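Local coordinates for protein leucine aminopeptidase 2, chloroplastic (Streptomyces sp. BC16019, PDB 5LHJ) that acts in bottromycin maturation as a manganese-binding M17-family metalloaminopeptidase, probably removing unsubstituted N-terminal amino acids from peptides, at residues A47-A51 with F52-R56; F196-R199 with I200-L203; A418-R421 with R422-R425. All coordinates share one frame; numbering follows the deposited sequence.

Interaction 1 of 3, residues A47-A51 with F52-R56; sequences AAVGA and FSRRR
Gly50 and Arg54 meet at the N-terminal end of helix 51-55, a short surface helix in the N-terminal domain; Gly50 holds the N-cap position, where loop gives way to helix. Two i to i+4 backbone bonds are the evidence for the turn: Arg54 N donates to Gly50 O at 3.2 Å, and Arg55 N donates to Ala51 O at 2.8 Å.

The two arginines then fold back on the first residues in different ways. Arg54 passes Gly50 O with its CG and bends at chi3 (-61°), which brings the guanidinium over the start of the helix. One face of that group lies against Ala51, with Arg54 NH2 3.5 Å from Ala51 CA. At its edge, near the plane, Arg54 NH1 approaches Val49 O to 2.7 Å, but the angle is too poor for a hydrogen bond. A water nearby accepts from Val49 N at 2.9 Å and, weakly, from Arg54 NH1, so it bridges the loop backbone to the helix side chain.

Arg55 is instead extended from CG to NE. Its aliphatic part runs beside Ala51 O, and its guanidinium stands face-on above the methyl of Ala51, with Arg55 CZ 3.6 Å from Ala51 CB. Its NH1 donates onward to Gly73 O of the second subunit, which places this helix at a subunit boundary. On the inner side, Val49 and Ser53 pack together on Phe58 and on Asn79 of strand 76-81. There, with Val49 CG1 anti to the carbonyl carbon (chi1 -66°), the Val49 CG2 branch falls between backbone N and carbonyl carbon and touches Ser53 OG at 3.6 Å.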
loop_
_atom_site.group_PDB
_atom_site.type_symbol
_atom_site.label_atom_id
_atom_site.label_comp_id
_atom_site.label_asym_id
_atom_site.label_seq_id
_atom_site.Cartn_x
_atom_site.Cartn_y
_atom_site.Cartn_z
ATOM N N ALA A 47 -35.526 15.074 -40.248
ATOM C CA ALA A 47 -35.241 16.054 -41.309
ATOM C C ALA A 47 -34.632 15.365 -42.525
ATOM O O ALA A 47 -33.927 14.366 -42.386
ATOM C CB ALA A 47 -34.312 17.148 -40.797
ATOM N N ALA A 48 -34.915 15.892 -43.716
ATOM C CA ALA A 48 -34.494 15.245 -44.961
ATOM C C ALA A 48 -32.995 15.410 -45.194
ATOM O O ALA A 48 -32.458 16.504 -45.054
ATOM C CB ALA A 48 -35.270 15.805 -46.144
ATOM N N VAL A 49 -32.332 14.307 -45.531
ATOM C CA VAL A 49 -30.964 14.330 -46.050
ATOM C C VAL A 49 -30.941 13.489 -47.328
ATOM O O VAL A 49 -31.860 12.720 -47.586
ATOM C CB VAL A 49 -29.922 13.806 -45.027
ATOM C CG1 VAL A 49 -29.840 14.740 -43.825
ATOM C CG2 VAL A 49 -30.229 12.376 -44.584
ATOM N N GLY A 50 -29.896 13.637 -48.127
ATOM C CA GLY A 50 -29.805 12.893 -49.389
ATOM C C GLY A 50 -29.625 11.391 -49.222
ATOM O O GLY A 50 -29.455 10.880 -48.101
ATOM N N ALA A 51 -29.648 10.683 -50.347
ATOM C CA ALA A 51 -29.506 9.237 -50.340
ATOM C C ALA A 51 -28.137 8.798 -49.795
ATOM O O ALA A 51 -28.066 7.862 -48.999
ATOM C CB ALA A 51 -29.745 8.661 -51.733
ATOM N N PHE A 52 -27.067 9.474 -50.218
ATOM C CA PHE A 52 -25.724 9.130 -49.740
ATOM C C PHE A 52 -25.652 9.186 -48.215
ATOM O O PHE A 52 -25.150 8.255 -47.583
ATOM C CB PHE A 52 -24.655 10.029 -50.349
ATOM C CG PHE A 52 -23.279 9.777 -49.799
ATOM C CD1 PHE A 52 -22.616 8.587 -50.073
ATOM C CD2 PHE A 52 -22.663 10.702 -48.961
ATOM C CE1 PHE A 52 -21.356 8.339 -49.546
ATOM C CE2 PHE A 52 -21.402 10.459 -48.444
ATOM C CZ PHE A 52 -20.745 9.278 -48.741
ATOM N N SER A 53 -26.169 10.272 -47.639
ATOM C CA SER A 53 -26.198 10.457 -46.189
ATOM C C SER A 53 -26.950 9.332 -45.472
ATOM O O SER A 53 -26.449 8.788 -44.484
ATOM C CB SER A 53 -26.816 11.821 -45.853
ATOM O OG SER A 53 -26.659 12.123 -44.486
ATOM N N ARG A 54 -28.118 8.955 -45.993
ATOM C CA ARG A 54 -28.867 7.800 -45.468
ATOM C C ARG A 54 -28.074 6.491 -45.576
ATOM O O ARG A 54 -28.023 5.714 -44.624
ATOM C CB ARG A 54 -30.216 7.632 -46.187
ATOM C CG ARG A 54 -31.242 8.701 -45.846
ATOM C CD ARG A 54 -32.649 8.300 -46.287
ATOM N NE ARG A 54 -32.758 8.087 -47.736
ATOM C CZ ARG A 54 -32.874 9.049 -48.658
ATOM N NH1 ARG A 54 -32.894 10.339 -48.317
ATOM N NH2 ARG A 54 -32.969 8.716 -49.946
ATOM N N ARG A 55 -27.435 6.273 -46.727
ATOM C CA ARG A 55 -26.632 5.062 -46.967
ATOM C C ARG A 55 -25.423 4.943 -46.038
ATOM O O ARG A 55 -24.962 3.833 -45.777
ATOM C CB ARG A 55 -26.161 5.001 -48.424
ATOM C CG ARG A 55 -27.282 4.714 -49.410
ATOM C CD ARG A 55 -26.927 5.162 -50.819
ATOM N NE ARG A 55 -28.063 5.010 -51.728
ATOM C CZ ARG A 55 -28.193 5.599 -52.917
ATOM N NH1 ARG A 55 -27.255 6.404 -53.410
ATOM N NH2 ARG A 55 -29.290 5.368 -53.637
ATOM N N ARG A 56 -24.914 6.087 -45.567
ATOM C CA ARG A 56 -23.841 6.138 -44.568
ATOM C C ARG A 56 -24.301 5.982 -43.117
ATOM O O ARG A 56 -23.466 5.873 -42.224
ATOM C CB ARG A 56 -23.032 7.444 -44.712
ATOM C CG ARG A 56 -22.258 7.587 -46.022
ATOM C CD ARG A 56 -21.245 6.469 -46.249
ATOM N NE ARG A 56 -20.204 6.444 -45.213
ATOM C CZ ARG A 56 -19.601 5.352 -44.730
ATOM N NH1 ARG A 56 -19.927 4.127 -45.140
ATOM N NH2 ARG A 56 -18.657 5.489 -43.803
HETATM O O HOH W 1 -33.667 11.776 -45.402
#

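Interaction 2 of 3, residues F196-R199 with I200-L203; sequences FADR and IREL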
loop_
_atom_site.group_PDB
_atom_site.type_symbol
_atom_site.label_atom_id
_atom_site.label_comp_id
_atom_site.label_asym_id
_atom_site.label_seq_id
_atom_site.Cartn_x
_atom_site.Cartn_y
_atom_site.Cartn_z
ATOM N N PHE A 196 3.380 34.302 -14.046
ATOM C CA PHE A 196 1.917 34.421 -14.045
ATOM C C PHE A 196 1.493 35.855 -13.707
ATOM O O PHE A 196 0.645 36.426 -14.400
ATOM C CB PHE A 196 1.306 33.361 -13.095
ATOM C CG PHE A 196 -0.182 33.122 -13.246
ATOM C CD1 PHE A 196 -0.967 33.700 -14.252
ATOM C CD2 PHE A 196 -0.806 32.254 -12.345
ATOM C CE1 PHE A 196 -2.329 33.436 -14.331
ATOM C CE2 PHE A 196 -2.161 31.972 -12.448
ATOM C CZ PHE A 196 -2.921 32.563 -13.435
ATOM N N ALA A 197 2.108 36.456 -12.694
ATOM C CA ALA A 197 1.818 37.853 -12.357
ATOM C C ALA A 197 2.115 38.776 -13.557
ATOM O O ALA A 197 1.313 39.659 -13.872
ATOM C CB ALA A 197 2.604 38.289 -11.134
ATOM N N ASP A 198 3.230 38.534 -14.239
ATOM C CA ASP A 198 3.579 39.301 -15.454
ATOM C C ASP A 198 2.533 39.149 -16.556
ATOM O O ASP A 198 2.162 40.132 -17.217
ATOM C CB ASP A 198 4.947 38.893 -16.002
ATOM C CG ASP A 198 6.114 39.376 -15.155
ATOM O OD1 ASP A 198 5.951 40.244 -14.273
ATOM O OD2 ASP A 198 7.235 38.857 -15.396
ATOM N N ARG A 199 2.056 37.923 -16.760
ATOM C CA ARG A 199 1.045 37.670 -17.776
ATOM C C ARG A 199 -0.272 38.392 -17.438
ATOM O O ARG A 199 -0.915 38.953 -18.333
ATOM C CB ARG A 199 0.821 36.159 -17.946
ATOM C CG ARG A 199 -0.144 35.778 -19.058
ATOM C CD ARG A 199 0.487 35.952 -20.440
ATOM N NE ARG A 199 -0.435 35.564 -21.515
ATOM C CZ ARG A 199 -1.099 36.395 -22.330
ATOM N NH1 ARG A 199 -0.963 37.727 -22.249
ATOM N NH2 ARG A 199 -1.912 35.880 -23.260
ATOM N N ILE A 200 -0.670 38.379 -16.157
ATOM C CA ILE A 200 -1.890 39.073 -15.725
ATOM C C ILE A 200 -1.751 40.582 -15.967
ATOM O O ILE A 200 -2.682 41.224 -16.442
ATOM C CB ILE A 200 -2.239 38.774 -14.249
ATOM C CG1 ILE A 200 -2.577 37.282 -14.089
ATOM C CG2 ILE A 200 -3.421 39.622 -13.777
ATOM C CD1 ILE A 200 -2.512 36.782 -12.648
ATOM N N ARG A 201 -0.583 41.127 -15.670
ATOM C CA ARG A 201 -0.347 42.547 -15.904
ATOM C C ARG A 201 -0.546 42.887 -17.384
ATOM O O ARG A 201 -1.186 43.903 -17.699
ATOM C CB ARG A 201 1.050 42.963 -15.464
ATOM C CG ARG A 201 1.239 44.468 -15.498
ATOM C CD ARG A 201 2.696 44.861 -15.361
ATOM N NE ARG A 201 3.215 44.600 -14.022
ATOM C CZ ARG A 201 4.069 43.627 -13.670
ATOM N NH1 ARG A 201 4.550 42.736 -14.554
ATOM N NH2 ARG A 201 4.463 43.550 -12.392
ATOM N N GLU A 202 -0.019 42.044 -18.272
ATOM C CA GLU A 202 -0.145 42.273 -19.717
ATOM C C GLU A 202 -1.596 42.162 -20.165
ATOM O O GLU A 202 -2.070 42.984 -20.945
ATOM C CB GLU A 202 0.748 41.322 -20.525
ATOM C CG GLU A 202 0.541 41.435 -22.044
ATOM C CD GLU A 202 1.792 41.194 -22.889
ATOM O OE1 GLU A 202 2.871 40.877 -22.348
ATOM O OE2 GLU A 202 1.711 41.351 -24.125
ATOM N N LEU A 203 -2.304 41.142 -19.675
ATOM C CA LEU A 203 -3.730 41.002 -19.984
ATOM C C LEU A 203 -4.550 42.213 -19.531
ATOM O O LEU A 203 -5.435 42.678 -20.254
ATOM C CB LEU A 203 -4.295 39.704 -19.374
ATOM C CG LEU A 203 -3.759 38.415 -20.000
ATOM C CD1 LEU A 203 -4.036 37.216 -19.078
ATOM C CD2 LEU A 203 -4.353 38.193 -21.380
HETATM O O HOH W 2 3.989 42.263 -17.546
HETATM O O HOH W 3 2.292 38.489 -21.225
#
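Helix 193-207 of the catalytic domain carries this contact, in which Phe196, Asp198 and Arg199 each meet a side chain one turn further on. The backbone is regular alpha-helix across the junction, as four successive i to i+4 bonds attest, from Ile200 N to Phe196 O (2.9 Å) through Leu203 N to Arg199 O (2.9 Å).

On the inner side, Ile200 CD1 rests over one face of the Phe196 ring, 4.1 Å from its centroid and 28° off the normal, which makes a CH-pi contact. Phe196 CD1 and Phe196 CE1 are the ring atoms involved, with Phe196 CE1 3.7 Å from Ile200 CD1. On the outer side, Asp198 and Arg201 lie alongside each other and form a salt bridge. Arg201 NH1 donates to Asp198 OD1 at 2.9 Å, with the oxygen close to the guanidinium plane but met from above the carboxylate plane. A bend at chi3 (-70°) turns the Arg201 guanidinium back toward the aspartate. Water between Arg201 NH1 and Asp198 O adds a second link between the two residues.

Arg199 bends at chi2 (74°) and brings one guanidinium face over the Leu203 CD2 methyl, which lies 3.5 Å from Arg199 NH1.

The apolar side of the helix packs against strand 239-245, where Ile200 meets Val241 and Leu243, and against helix 286-301, where Phe196 meets Ala288 and Ile200 and Leu203 share Val292; Ala197 and Arg201 touch Val213 of strand 210-214.

Interaction 3 of 3, residues A418-R421 with R422-R425; sequences AHER and RNLR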
loop_
_atom_site.group_PDB
_atom_site.type_symbol
_atom_site.label_atom_id
_atom_site.label_comp_id
_atom_site.label_asym_id
_atom_site.label_seq_id
_atom_site.Cartn_x
_atom_site.Cartn_y
_atom_site.Cartn_z
ATOM N N ALA A 418 -23.143 22.105 9.815
ATOM C CA ALA A 418 -22.675 22.579 11.126
ATOM C C ALA A 418 -21.940 21.491 11.919
ATOM O O ALA A 418 -20.944 21.775 12.582
ATOM C CB ALA A 418 -23.833 23.135 11.935
ATOM N N HIS A 419 -22.392 20.244 11.808
ATOM C CA HIS A 419 -21.746 19.146 12.527
ATOM C C HIS A 419 -20.343 18.777 12.015
ATOM O O HIS A 419 -19.597 18.093 12.713
ATOM C CB HIS A 419 -22.654 17.912 12.617
ATOM C CG HIS A 419 -22.985 17.279 11.302
ATOM N ND1 HIS A 419 -24.237 17.365 10.729
ATOM C CD2 HIS A 419 -22.242 16.515 10.468
ATOM C CE1 HIS A 419 -24.245 16.685 9.597
ATOM N NE2 HIS A 419 -23.044 16.163 9.416
ATOM N N GLU A 420 -19.960 19.247 10.826
ATOM C CA GLU A 420 -18.577 19.053 10.370
ATOM C C GLU A 420 -17.583 20.055 10.952
ATOM O O GLU A 420 -16.365 19.854 10.833
ATOM C CB GLU A 420 -18.504 19.033 8.840
ATOM C CG GLU A 420 -19.042 17.742 8.241
ATOM C CD GLU A 420 -18.219 16.510 8.615
ATOM O OE1 GLU A 420 -16.985 16.601 8.723
ATOM O OE2 GLU A 420 -18.810 15.438 8.819
ATOM N N ARG A 421 -18.068 21.118 11.592
ATOM C CA ARG A 421 -17.166 22.092 12.219
ATOM C C ARG A 421 -16.353 21.470 13.346
ATOM O O ARG A 421 -15.244 21.921 13.620
ATOM C CB ARG A 421 -17.911 23.337 12.722
ATOM C CG ARG A 421 -18.434 24.189 11.589
ATOM C CD ARG A 421 -18.901 25.569 12.032
ATOM N NE ARG A 421 -18.776 26.500 10.912
ATOM C CZ ARG A 421 -17.636 27.060 10.491
ATOM N NH1 ARG A 421 -16.474 26.824 11.111
ATOM N NH2 ARG A 421 -17.661 27.866 9.436
ATOM N N ARG A 422 -16.863 20.412 13.975
ATOM C CA ARG A 422 -16.087 19.739 15.005
ATOM C C ARG A 422 -14.781 19.153 14.452
ATOM O O ARG A 422 -13.815 18.987 15.197
ATOM C CB ARG A 422 -16.893 18.641 15.678
ATOM C CG ARG A 422 -17.102 17.426 14.825
ATOM C CD ARG A 422 -18.177 16.532 15.428
ATOM N NE ARG A 422 -17.927 15.170 15.008
ATOM C CZ ARG A 422 -18.189 14.669 13.806
ATOM N NH1 ARG A 422 -18.763 15.383 12.831
ATOM N NH2 ARG A 422 -17.873 13.416 13.580
ATOM N N ASN A 423 -14.767 18.839 13.157
ATOM C CA ASN A 423 -13.556 18.360 12.489
ATOM C C ASN A 423 -12.536 19.426 12.108
ATOM O O ASN A 423 -11.481 19.095 11.574
ATOM C CB ASN A 423 -13.925 17.484 11.296
ATOM C CG ASN A 423 -14.459 16.136 11.741
ATOM O OD1 ASN A 423 -13.997 15.585 12.755
ATOM N ND2 ASN A 423 -15.433 15.608 11.016
ATOM N N LEU A 424 -12.845 20.685 12.375
ATOM C CA LEU A 424 -11.874 21.762 12.283
ATOM C C LEU A 424 -11.067 21.973 13.593
ATOM O O LEU A 424 -10.108 22.724 13.598
ATOM C CB LEU A 424 -12.581 23.059 11.895
ATOM C CG LEU A 424 -13.267 23.103 10.521
ATOM C CD1 LEU A 424 -13.910 24.456 10.307
ATOM C CD2 LEU A 424 -12.274 22.798 9.419
ATOM N N ARG A 425 -11.439 21.303 14.683
ATOM C CA ARG A 425 -10.829 21.561 16.000
ATOM C C ARG A 425 -9.355 21.179 16.033
ATOM O O ARG A 425 -8.966 20.165 15.454
ATOM C CB ARG A 425 -11.577 20.803 17.109
ATOM C CG ARG A 425 -12.964 21.340 17.360
ATOM C CD ARG A 425 -13.752 20.408 18.277
ATOM N NE ARG A 425 -15.129 20.877 18.446
ATOM C CZ ARG A 425 -16.120 20.175 18.999
ATOM N NH1 ARG A 425 -15.915 18.944 19.475
ATOM N NH2 ARG A 425 -17.338 20.714 19.071
HETATM O O HOH W 4 -19.638 20.710 14.897
HETATM O O HOH W 5 -19.650 13.875 10.820
#
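Side-chain hydrogen bonds lead this contact, in which Arg422 and Asn423 reach back to His419 and Glu420. Arg422 NH1 donates to His419 O at 2.8 Å; the oxygen lies in the guanidinium plane, while the donor sits well above the carbonyl plane. The extended Arg422 chain starts from a chi1 of 73°, which lays CG and CD beside the same oxygen. Asn423 ND2 donates to Glu420 OE1 at 2.9 Å, keeping the oxygen in its amide plane. OE1 also takes a bond from Gln443, and Asn423 OD1 is held by Arg437, so each group has a second partner.

Charge and water come next. Glu420 OE2 and Arg422 NH1 stand 4.0 Å apart, beyond a salt bridge, and one water joins them, 2.7 Å from each. Packing of a methyl on a guanidinium is slight: Leu424 CD1 comes obliquely to 3.6 Å from Arg421 NH1, while the Arg421 guanidinium is engaged by Asp450 in a salt bridge.

Backbone bonds span three residues, Asn423 N to Glu420 O and Leu424 N to Arg421 O, the latter 3.0 Å. His419, Glu420 and Arg422 also pack on the third subunit. This i to i+3 pattern is that of a short 3-10 helix, here within the loop between strands 410-413 and 431-432.

In the fold
From the N terminus, the three contacts follow one another in series, none enclosing or crossing another; each joins two adjoining segments, with side chains about a turn apart, so no long loop is closed. Interaction 1 turns the loop after strand 38-43 into helix 51-55 of the N-terminal domain, next to the second subunit. Interaction 2 lies within helix 193-207, packed on the catalytic domain's sheet. Interaction 3 shapes the link from strand 410-413 to strand 431-432, beside helix 440-449 and the third subunit. Centres of interactions 1 and 3 are 61 Å apart, on opposite sides of the chain's centre; interaction 2 is 51 Å and 39 Å from them, respectively.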